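Local coordinates for glutathione transferase (Phanerochaete chrysosporium, PDB 4F0C), which probably conjugates or reduces substrates with glutathione, as a fungal Ure2p-class glutathione transferase, and binds oxidized glutathione disulfide, at residues F69-S74 with L78-E83; F123-P128 with V181-K186. All coordinates share one frame; numbering follows the deposited sequence. Where two conformers were deposited one is given.

How the interactions relate
Interaction 1 (69-74 with 78-83) belongs to the thioredoxin-like N-terminal part of the glutathione transferase fold, and interaction 2 (123-128 with 181-186) to the all-helical C-terminal part. Their centres lie 28 Å apart, on opposite sides of the chain's centre, and their nearest atoms stay about 15 Å from each other. The chain links them directly, since helix 74-85 is followed by helix 96-126, whose far end enters interaction 2. Only interaction 1, of these two, touches oxidized glutathione disulfide: Glu73 and Ser74 bind one gamma-glutamyl end, whereas the side chain of Leu184 in interaction 2 stays about 9 Å from the ligand at the nearest atoms.

Interaction 1 of 2, residues F69-S74 with L78-E83; sequences FVVWES and LLYIVE. With GDS (oxidized glutathione disulfide), chain B; SO4 (sulfate ion), chain C.
Strand 69-72 leads by way of Glu73 into helix 74-85, where the first-turn bond from Leu78 N to Ser74 O measures 3.0 Å and Val71 and Tyr80 have CA atoms 7.7 Å apart. This is the edge strand and following helix of the thioredoxin-like domain of glutathione transferases, with Glu73 as the N-cap residue. The helix faces the strand through Tyr80. The Tyr80 ring has Val71 CG2 over one face, a CH-pi contact with the methyl 4.2 Å from the ring centroid. With chi1 of Val71 at -179°, CG2 stands beside the backbone N and anti to the carbonyl carbon, and this is the branch that meets the ring. Two residues earlier, at the start of the strand, Phe69 lies nearly parallel to Tyr80, planes 6° apart, but the rings are slid so far that they barely overlap; the closest atoms are Phe69 CD2 and Tyr80 CE1 at 3.6 Å. The Tyr80 hydroxyl is hydrogen-bonded to Asp63, which fixes the outer end of the ring. At the other end of the contact, Leu78 lays CG against Ser74 O, 3.4 Å away. The turn itself grips the gamma-glutamyl end of glutathione disulfide: the ligand's N1 donates to Glu73 OE1, which also bonds Ser111 of the second subunit. Ser74 holds the ligand carboxylate twice, with a nearly straight bond (177°) from Ser74 N to GDS OE2 at 2.9 Å. The helix N-terminus probably helps stabilise that negative charge. The second grip is the very short 2.5 Å hydrogen bond from Ser74 OG to GDS OE1.

Interaction 2 of 2, residues F123-P128 with V181-K186; sequences FLAVAP and VNLLVK
Two helix ends meet in the all-helical C-terminal domain of the glutathione transferase fold: the last turn of helix 96-126 packs against the last turn of helix 174-184. Both finish in a wider, pi-type turn, at 123-126 and 181-184, and the chain leaves helical geometry at Ala127 and Val185. The nearest CA atoms across the contact are those of Leu124 and Leu184, 7.3 Å apart. The contact is small, burying 146 Å² in all, and mostly apolar; it rests on two residue pairs. In the first, Leu124 reaches across with its CD1 methyl, which sits 3.4 Å from Leu184 O and also approaches Leu184 CA. Between the side chains themselves the touch is looser, with Leu124 CD1 4.5 Å from Leu184 CD2. The carbonyl of the buried Leu184 accepts a hydrogen bond from Gln141, so it is satisfied although a methyl group lies beside it. Helix 134-155 touches both helix ends: Leu124 rests on Ala137, and Leu184 on Ile144. The second pair is more exposed. The CB of Leu183 does not aim at the other helix, yet the extended side chain carries CD2 to it: CG stands anti to the backbone N (chi1 178°) and CD2 continues the chain in extended form, while CD1 is the branch turned aside (chi2 68°). Ala125, whose CB points toward the other helix, meets it with its single methyl: Ala125 CB and Leu183 CD2 are 3.9 Å apart.

Interaction 1 of 2, residues F69-S74 with L78-E83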
loop_
_atom_site.group_PDB
_atom_site.type_symbol
_atom_site.label_atom_id
_atom_site.label_comp_id
_atom_site.label_asym_id
_atom_site.label_seq_id
_atom_site.Cartn_x
_atom_site.Cartn_y
_atom_site.Cartn_z
ATOM N N PHE A 69 12.183 -11.688 -16.024
ATOM C CA PHE A 69 10.905 -11.391 -15.372
ATOM C C PHE A 69 11.015 -10.068 -14.600
ATOM O O PHE A 69 12.020 -9.819 -13.926
ATOM C CB PHE A 69 10.577 -12.530 -14.395
ATOM C CG PHE A 69 9.136 -12.556 -13.935
ATOM C CD1 PHE A 69 8.182 -13.255 -14.668
ATOM C CD2 PHE A 69 8.748 -11.923 -12.747
ATOM C CE1 PHE A 69 6.861 -13.323 -14.245
ATOM C CE2 PHE A 69 7.399 -11.989 -12.303
ATOM C CZ PHE A 69 6.470 -12.688 -13.050
ATOM N N VAL A 70 9.994 -9.216 -14.705
ATOM C CA VAL A 70 10.020 -7.888 -14.066
ATOM C C VAL A 70 8.934 -7.756 -13.011
ATOM O O VAL A 70 7.785 -8.120 -13.254
ATOM C CB VAL A 70 9.763 -6.763 -15.120
ATOM C CG1 VAL A 70 9.630 -5.384 -14.429
ATOM C CG2 VAL A 70 10.860 -6.765 -16.222
ATOM N N VAL A 71 9.285 -7.198 -11.847
ATOM C CA VAL A 71 8.305 -6.865 -10.824
ATOM C C VAL A 71 8.574 -5.441 -10.312
ATOM O O VAL A 71 9.731 -5.027 -10.151
ATOM C CB VAL A 71 8.356 -7.871 -9.637
ATOM C CG1 VAL A 71 7.296 -7.514 -8.571
ATOM C CG2 VAL A 71 8.143 -9.322 -10.134
ATOM N N TRP A 72 7.509 -4.683 -10.086
ATOM C CA TRP A 72 7.645 -3.365 -9.468
ATOM C C TRP A 72 6.697 -3.284 -8.252
ATOM O O TRP A 72 6.012 -4.263 -7.963
ATOM C CB TRP A 72 7.443 -2.247 -10.513
ATOM C CG TRP A 72 6.147 -2.380 -11.391
ATOM C CD1 TRP A 72 6.010 -3.051 -12.611
ATOM C CD2 TRP A 72 4.855 -1.798 -11.110
ATOM N NE1 TRP A 72 4.693 -2.913 -13.077
ATOM C CE2 TRP A 72 3.978 -2.159 -12.175
ATOM C CE3 TRP A 72 4.363 -0.987 -10.070
ATOM C CZ2 TRP A 72 2.635 -1.746 -12.219
ATOM C CZ3 TRP A 72 3.018 -0.578 -10.114
ATOM C CH2 TRP A 72 2.169 -0.967 -11.187
ATOM N N GLU A 73 6.664 -2.130 -7.577
ATOM C CA GLU A 73 6.181 -1.996 -6.193
ATOM C C GLU A 73 7.186 -2.670 -5.271
ATOM O O GLU A 73 7.314 -3.903 -5.262
ATOM C CB GLU A 73 4.758 -2.539 -5.954
ATOM C CG GLU A 73 3.641 -1.624 -6.500
ATOM C CD GLU A 73 3.664 -0.223 -5.877
ATOM O OE1 GLU A 73 3.835 -0.094 -4.650
ATOM O OE2 GLU A 73 3.525 0.769 -6.635
ATOM N N SER A 74 7.916 -1.858 -4.517
ATOM C CA SER A 74 8.926 -2.372 -3.587
ATOM C C SER A 74 8.456 -3.590 -2.769
ATOM O O SER A 74 9.195 -4.568 -2.650
ATOM C CB SER A 74 9.452 -1.254 -2.649
ATOM O OG SER A 74 8.426 -0.664 -1.834
ATOM N N LEU A 78 9.730 -7.569 -2.729
ATOM C CA LEU A 78 10.163 -8.333 -1.550
ATOM C C LEU A 78 9.499 -9.713 -1.528
ATOM O O LEU A 78 10.175 -10.706 -1.278
ATOM C CB LEU A 78 9.868 -7.599 -0.231
ATOM C CG LEU A 78 10.513 -6.215 -0.026
ATOM C CD1 LEU A 78 10.001 -5.535 1.276
ATOM C CD2 LEU A 78 12.064 -6.306 -0.016
ATOM N N LEU A 79 8.197 -9.761 -1.794
ATOM C CA LEU A 79 7.469 -11.026 -1.840
ATOM C C LEU A 79 7.995 -11.933 -2.933
ATOM O O LEU A 79 8.133 -13.135 -2.719
ATOM C CB LEU A 79 5.949 -10.766 -2.003
ATOM C CG LEU A 79 5.337 -10.281 -0.678
ATOM C CD1 LEU A 79 4.013 -9.535 -0.933
ATOM C CD2 LEU A 79 5.102 -11.490 0.296
ATOM N N TYR A 80 8.256 -11.366 -4.111
ATOM C CA TYR A 80 8.769 -12.134 -5.247
ATOM C C TYR A 80 10.085 -12.806 -4.836
ATOM O O TYR A 80 10.272 -14.011 -5.020
ATOM C CB TYR A 80 9.028 -11.226 -6.463
ATOM C CG TYR A 80 9.746 -11.931 -7.636
ATOM C CD1 TYR A 80 9.037 -12.700 -8.558
ATOM C CD2 TYR A 80 11.131 -11.818 -7.788
ATOM C CE1 TYR A 80 9.693 -13.364 -9.627
ATOM C CE2 TYR A 80 11.810 -12.490 -8.840
ATOM C CZ TYR A 80 11.085 -13.241 -9.748
ATOM O OH TYR A 80 11.739 -13.872 -10.787
ATOM N N ILE A 81 10.978 -12.017 -4.261
ATOM C CA ILE A 81 12.289 -12.538 -3.903
ATOM C C ILE A 81 12.196 -13.669 -2.871
ATOM O O ILE A 81 12.862 -14.717 -3.014
ATOM C CB ILE A 81 13.209 -11.424 -3.397
ATOM C CG1 ILE A 81 13.531 -10.466 -4.549
ATOM C CG2 ILE A 81 14.541 -12.035 -2.849
ATOM C CD1 ILE A 81 14.194 -9.171 -4.108
ATOM N N VAL A 82 11.390 -13.487 -1.823
ATOM C CA VAL A 82 11.310 -14.570 -0.828
ATOM C C VAL A 82 10.547 -15.799 -1.328
ATOM O O VAL A 82 10.886 -16.931 -0.945
ATOM C CB VAL A 82 10.785 -14.142 0.578
ATOM C CG1 VAL A 82 11.732 -13.102 1.206
ATOM C CG2 VAL A 82 9.327 -13.636 0.520
ATOM N N GLU A 83 9.517 -15.611 -2.148
ATOM C CA GLU A 83 8.837 -16.778 -2.694
ATOM C C GLU A 83 9.795 -17.652 -3.512
ATOM O O GLU A 83 9.813 -18.890 -3.393
ATOM C CB GLU A 83 7.613 -16.354 -3.515
ATOM C CG GLU A 83 6.430 -15.983 -2.621
ATOM C CD GLU A 83 5.768 -17.213 -1.997
ATOM O OE1 GLU A 83 5.065 -17.068 -0.976
ATOM O OE2 GLU A 83 5.944 -18.324 -2.536
HETATM N N1 GDS B . 4.427 2.318 -3.500
HETATM C CA1 GDS B . 5.698 2.501 -4.299
HETATM C C1 GDS B . 6.795 1.445 -3.876
HETATM O OE1 GDS B . 6.854 1.068 -2.668
HETATM O OE2 GDS B . 7.515 0.975 -4.804
HETATM C CB1 GDS B . 6.295 3.942 -4.126
HETATM C CG1 GDS B . 7.590 4.113 -4.954
HETATM C CD1 GDS B . 8.021 5.544 -4.891
HETATM O O1 GDS B . 7.454 6.418 -4.257
HETATM N N2 GDS B . 9.157 5.816 -5.627
HETATM C CA2 GDS B . 9.715 7.181 -5.709
HETATM C C2 GDS B . 9.731 7.650 -7.143
HETATM O O2 GDS B . 10.084 6.877 -8.038
HETATM C CB2 GDS B . 11.197 7.198 -5.266
HETATM S SG2 GDS B . 11.307 6.969 -3.477
HETATM N N3 GDS B . 9.428 8.946 -7.365
HETATM C CA3 GDS B . 9.471 9.458 -8.706
HETATM C C3 GDS B . 8.229 10.288 -9.010
HETATM O OE3 GDS B . 8.234 10.994 -10.042
HETATM O OE4 GDS B . 7.275 10.134 -8.224
HETATM N N4 GDS B . 6.536 7.674 -1.858
HETATM C CA4 GDS B . 5.352 7.259 -1.092
HETATM C C4 GDS B . 5.521 5.761 -0.702
HETATM O OE5 GDS B . 6.683 5.320 -0.504
HETATM O OE6 GDS B . 4.462 5.109 -0.602
HETATM C C5 GDS B . 7.030 8.950 -1.755
HETATM O O5 GDS B . 6.538 9.816 -1.031
HETATM C CA5 GDS B . 8.271 9.299 -2.566
HETATM N N5 GDS B . 8.287 10.751 -2.899
HETATM C CB5 GDS B . 9.495 8.924 -1.724
HETATM S SG5 GDS B . 11.018 8.966 -2.745
HETATM C CA6 GDS B . 6.336 12.574 -6.054
HETATM C C6 GDS B . 5.379 13.508 -5.209
HETATM O OE7 GDS B . 4.732 14.393 -5.809
HETATM O OE8 GDS B . 5.321 13.289 -3.981
HETATM N N6 GDS B . 5.948 12.598 -7.464
HETATM C CB6 GDS B . 7.793 13.074 -5.819
HETATM C CG6 GDS B . 8.345 12.680 -4.441
HETATM C CD6 GDS B . 8.318 11.169 -4.251
HETATM O O6 GDS B . 8.350 10.330 -5.159
HETATM S S SO4 C . 2.503 -5.558 -15.762
HETATM O O1 SO4 C . 3.132 -4.732 -14.720
HETATM O O2 SO4 C . 3.254 -6.777 -15.965
HETATM O O3 SO4 C . 1.171 -6.094 -15.396
HETATM O O4 SO4 C . 2.399 -4.734 -16.933
#

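Interaction 2 of 2, residues F123-P128 with V181-K186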
loop_
_atom_site.group_PDB
_atom_site.type_symbol
_atom_site.label_atom_id
_atom_site.label_comp_id
_atom_site.label_asym_id
_atom_site.label_seq_id
_atom_site.Cartn_x
_atom_site.Cartn_y
_atom_site.Cartn_z
ATOM N N PHE A 123 6.592 17.846 2.042
ATOM C CA PHE A 123 6.394 19.196 2.590
ATOM C C PHE A 123 7.556 19.746 3.448
ATOM O O PHE A 123 7.695 20.967 3.586
ATOM C CB PHE A 123 5.041 19.315 3.304
ATOM C CG PHE A 123 3.867 19.250 2.370
ATOM C CD1 PHE A 123 3.561 20.334 1.542
ATOM C CD2 PHE A 123 3.080 18.102 2.292
ATOM C CE1 PHE A 123 2.484 20.279 0.662
ATOM C CE2 PHE A 123 1.999 18.042 1.410
ATOM C CZ PHE A 123 1.705 19.126 0.596
ATOM N N LEU A 124 8.389 18.869 4.003
ATOM C CA LEU A 124 9.527 19.316 4.820
ATOM C C LEU A 124 10.860 19.498 4.098
ATOM O O LEU A 124 11.596 20.435 4.402
ATOM C CB LEU A 124 9.803 18.332 5.940
ATOM C CG LEU A 124 8.800 18.310 7.074
ATOM C CD1 LEU A 124 9.089 17.082 7.914
ATOM C CD2 LEU A 124 8.895 19.609 7.889
ATOM N N ALA A 125 11.188 18.578 3.189
ATOM C CA ALA A 125 12.586 18.373 2.776
ATOM C C ALA A 125 12.837 18.170 1.287
ATOM O O ALA A 125 13.919 18.493 0.781
ATOM C CB ALA A 125 13.180 17.180 3.539
ATOM N N VAL A 126 11.857 17.620 0.587
ATOM C CA VAL A 126 12.123 17.045 -0.723
ATOM C C VAL A 126 11.451 17.808 -1.852
ATOM O O VAL A 126 11.920 17.794 -2.994
ATOM C CB VAL A 126 11.740 15.540 -0.736
ATOM C CG1 VAL A 126 10.935 15.169 -1.979
ATOM C CG2 VAL A 126 12.997 14.676 -0.588
ATOM N N ALA A 127 10.353 18.481 -1.536
ATOM C CA ALA A 127 9.700 19.327 -2.512
ATOM C C ALA A 127 10.695 20.426 -2.883
ATOM O O ALA A 127 11.696 20.622 -2.184
ATOM C CB ALA A 127 8.445 19.930 -1.932
ATOM N N PRO A 128 10.451 21.126 -4.002
ATOM C CA PRO A 128 11.365 22.238 -4.298
ATOM C C PRO A 128 11.366 23.206 -3.128
ATOM O O PRO A 128 10.294 23.415 -2.542
ATOM C CB PRO A 128 10.738 22.898 -5.516
ATOM C CG PRO A 128 9.347 22.315 -5.640
ATOM C CD PRO A 128 9.402 20.970 -5.028
ATOM N N VAL A 181 13.126 9.054 11.832
ATOM C CA VAL A 181 13.859 9.319 13.072
ATOM C C VAL A 181 14.987 10.342 12.875
ATOM O O VAL A 181 15.249 11.176 13.746
ATOM C CB VAL A 181 14.412 7.994 13.669
ATOM C CG1 VAL A 181 15.445 8.262 14.755
ATOM C CG2 VAL A 181 13.240 7.142 14.195
ATOM N N ASN A 182 15.639 10.285 11.719
ATOM C CA ASN A 182 16.769 11.175 11.426
ATOM C C ASN A 182 16.426 12.481 10.708
ATOM O O ASN A 182 17.265 13.391 10.597
ATOM C CB ASN A 182 17.825 10.411 10.623
ATOM C CG ASN A 182 18.492 9.331 11.444
ATOM O OD1 ASN A 182 18.968 9.587 12.546
ATOM N ND2 ASN A 182 18.511 8.114 10.924
ATOM N N LEU A 183 15.209 12.586 10.201
ATOM C CA LEU A 183 14.869 13.761 9.421
ATOM C C LEU A 183 13.449 14.246 9.717
ATOM O O LEU A 183 13.267 15.339 10.255
ATOM C CB LEU A 183 15.052 13.493 7.931
ATOM C CG LEU A 183 14.661 14.657 7.021
ATOM C CD1 LEU A 183 15.628 15.829 7.208
ATOM C CD2 LEU A 183 14.602 14.211 5.563
ATOM N N LEU A 184 12.463 13.406 9.428
ATOM C CA LEU A 184 11.064 13.846 9.361
ATOM C C LEU A 184 10.479 14.318 10.697
ATOM O O LEU A 184 9.703 15.266 10.720
ATOM C CB LEU A 184 10.175 12.763 8.731
ATOM C CG LEU A 184 10.719 12.186 7.415
ATOM C CD1 LEU A 184 9.855 11.052 6.962
ATOM C CD2 LEU A 184 10.789 13.269 6.349
ATOM N N VAL A 185 10.830 13.661 11.801
ATOM C CA VAL A 185 10.358 14.112 13.110
ATOM C C VAL A 185 11.501 14.407 14.057
ATOM O O VAL A 185 11.275 14.616 15.230
ATOM C CB VAL A 185 9.339 13.135 13.768
ATOM C CG1 VAL A 185 8.015 13.145 12.985
ATOM C CG2 VAL A 185 9.906 11.686 13.861
ATOM N N LYS A 186 12.731 14.467 13.541
ATOM C CA LYS A 186 13.855 14.879 14.381
ATOM C C LYS A 186 13.625 16.333 14.776
ATOM O O LYS A 186 13.426 17.188 13.915
ATOM C CB LYS A 186 15.182 14.738 13.636
ATOM C CG LYS A 186 16.385 15.199 14.469
ATOM C CD LYS A 186 17.682 14.905 13.758
ATOM C CE LYS A 186 18.858 15.441 14.574
ATOM N NZ LYS A 186 20.131 15.313 13.813
#